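Periplasmic binding protein (Xylanimonas cellulosilytica, PDB 4MX8) probably acts as the solute-capturing component of a bacterial ABC import system, binding its ligand outside the membrane, perhaps an iron-siderophore complex. Local coordinates at residues G191-A195 with P233-L239. Sequence-based numbering, arbitrary orientation.
Sequences GQLSA and PISFEFL
In the C-terminal lobe of this TroA-like, class III-type periplasmic binding protein, edge strand 192-195, antiparallel to 183-189 in a mixed four-stranded sheet, meets the extended lead-in to helix 236-242. G191 has phi +80°, a conformation glycine adopts easily. P233 and I234 are extended, and L193 and I234 lie level, their CA atoms 5.5 Å apart. P233 has no amide hydrogen to offer; its ring packs instead, CB lying 3.8 Å from Q192 CG at the exposed margin. I234 donates the backbone hydrogen bond, N to L193 O at 2.9 Å. Its branched side chain (chi1 p) suits a buried position between strand and helix 225-229: CG1 lies 3.8 Å from L193 CB and CG2 4.1 Å from A195 CB, the small alanine fitting close against T229. S235 turns its CB away and serves as N-cap, a role its short hydroxyl suits; with chi1 p, OG accepts from F238 N at 3.3 Å. F236 (chi1 m) brings the end of its side chain to L193. F238 packs on L184 of strand 183-189. One turn on from S235, buried L239 (chi1 m, chi2 t) places CD1 3.7 Å from L193 CD2, which also lies 4.0 Å from F236 CD1.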
loop_
_atom_site.group_PDB
_atom_site.type_symbol
_atom_site.label_atom_id
_atom_site.label_comp_id
_atom_site.label_asym_id
_atom_site.label_seq_id
_atom_site.Cartn_x
_atom_site.Cartn_y
_atom_site.Cartn_z
ATOM N N GLY A 191 13.188 10.234 -13.498
ATOM C CA GLY A 191 12.942 11.273 -14.484
ATOM C C GLY A 191 11.935 10.827 -15.516
ATOM O O GLY A 191 11.580 11.589 -16.415
ATOM N N GLN A 192 11.478 9.584 -15.372
ATOM C CA GLN A 192 10.516 8.981 -16.283
ATOM C C GLN A 192 9.097 9.109 -15.739
ATOM O O GLN A 192 8.899 9.303 -14.542
ATOM C CB GLN A 192 10.848 7.505 -16.445
ATOM C CG GLN A 192 10.784 6.998 -17.862
ATOM C CD GLN A 192 12.156 6.819 -18.453
ATOM O OE1 GLN A 192 12.772 7.780 -18.907
ATOM N NE2 GLN A 192 12.657 5.583 -18.434
ATOM N N LEU A 193 8.108 8.986 -16.615
ATOM C CA LEU A 193 6.705 9.003 -16.189
ATOM C C LEU A 193 6.004 7.673 -16.520
ATOM O O LEU A 193 6.146 7.148 -17.614
ATOM C CB LEU A 193 5.965 10.193 -16.827
ATOM C CG LEU A 193 5.879 11.503 -16.031
ATOM C CD1 LEU A 193 7.213 11.993 -15.600
ATOM C CD2 LEU A 193 5.188 12.589 -16.812
ATOM N N SER A 194 5.272 7.112 -15.569
ATOM C CA SER A 194 4.461 5.920 -15.847
ATOM C C SER A 194 2.999 6.241 -15.562
ATOM O O SER A 194 2.677 6.790 -14.510
ATOM C CB SER A 194 4.899 4.726 -14.989
ATOM O OG SER A 194 6.313 4.658 -14.867
ATOM N N ALA A 195 2.115 5.919 -16.498
ATOM C CA ALA A 195 0.693 6.174 -16.295
ATOM C C ALA A 195 0.073 5.117 -15.387
ATOM O O ALA A 195 0.221 3.912 -15.631
ATOM C CB ALA A 195 -0.041 6.228 -17.624
ATOM N N PRO A 233 6.530 3.611 -20.518
ATOM C CA PRO A 233 6.500 4.975 -19.975
ATOM C C PRO A 233 5.917 6.001 -20.947
ATOM O O PRO A 233 6.010 5.834 -22.155
ATOM C CB PRO A 233 7.977 5.287 -19.751
ATOM C CG PRO A 233 8.572 3.991 -19.452
ATOM C CD PRO A 233 7.826 2.962 -20.264
ATOM N N ILE A 234 5.314 7.054 -20.409
ATOM C CA ILE A 234 4.706 8.093 -21.225
ATOM C C ILE A 234 5.591 9.339 -21.250
ATOM O O ILE A 234 6.347 9.597 -20.306
ATOM C CB ILE A 234 3.287 8.461 -20.721
ATOM C CG1 ILE A 234 3.339 9.038 -19.314
ATOM C CG2 ILE A 234 2.363 7.251 -20.740
ATOM C CD1 ILE A 234 1.995 9.551 -18.842
ATOM N N SER A 235 5.500 10.104 -22.338
ATOM C CA SER A 235 6.281 11.325 -22.488
ATOM C C SER A 235 5.555 12.488 -21.827
ATOM O O SER A 235 4.394 12.359 -21.466
ATOM C CB SER A 235 6.479 11.622 -23.968
ATOM O OG SER A 235 5.228 11.692 -24.632
ATOM N N PHE A 236 6.229 13.623 -21.668
ATOM C CA PHE A 236 5.535 14.819 -21.203
ATOM C C PHE A 236 4.458 15.206 -22.207
ATOM O O PHE A 236 3.396 15.687 -21.833
ATOM C CB PHE A 236 6.500 15.983 -21.001
ATOM C CG PHE A 236 7.534 15.728 -19.955
ATOM C CD1 PHE A 236 7.166 15.480 -18.645
ATOM C CD2 PHE A 236 8.878 15.746 -20.274
ATOM C CE1 PHE A 236 8.130 15.248 -17.671
ATOM C CE2 PHE A 236 9.832 15.516 -19.311
ATOM C CZ PHE A 236 9.463 15.267 -18.009
ATOM N N GLU A 237 4.732 14.974 -23.485
ATOM C CA GLU A 237 3.768 15.262 -24.541
ATOM C C GLU A 237 2.447 14.486 -24.386
ATOM O O GLU A 237 1.394 14.953 -24.819
ATOM C CB GLU A 237 4.390 15.003 -25.912
ATOM C CG GLU A 237 5.501 15.969 -26.285
ATOM C CD GLU A 237 6.872 15.478 -25.864
ATOM O OE1 GLU A 237 7.886 15.995 -26.392
ATOM O OE2 GLU A 237 6.938 14.572 -25.006
ATOM N N PHE A 238 2.512 13.310 -23.767
ATOM C CA PHE A 238 1.320 12.526 -23.454
ATOM C C PHE A 238 0.397 13.329 -22.547
ATOM O O PHE A 238 -0.816 13.355 -22.756
ATOM C CB PHE A 238 1.724 11.204 -22.777
ATOM C CG PHE A 238 0.571 10.270 -22.480
ATOM C CD1 PHE A 238 -0.193 10.418 -21.321
ATOM C CD2 PHE A 238 0.272 9.219 -23.341
ATOM C CE1 PHE A 238 -1.253 9.557 -21.037
ATOM C CE2 PHE A 238 -0.780 8.347 -23.059
ATOM C CZ PHE A 238 -1.541 8.523 -21.903
ATOM N N LEU A 239 0.971 13.976 -21.534
ATOM C CA LEU A 239 0.172 14.763 -20.598
ATOM C C LEU A 239 -0.533 15.858 -21.361
ATOM O O LEU A 239 -1.738 16.039 -21.221
ATOM C CB LEU A 239 1.036 15.376 -19.505
ATOM C CG LEU A 239 1.691 14.364 -18.584
ATOM C CD1 LEU A 239 2.517 15.075 -17.540
ATOM C CD2 LEU A 239 0.627 13.520 -17.943
#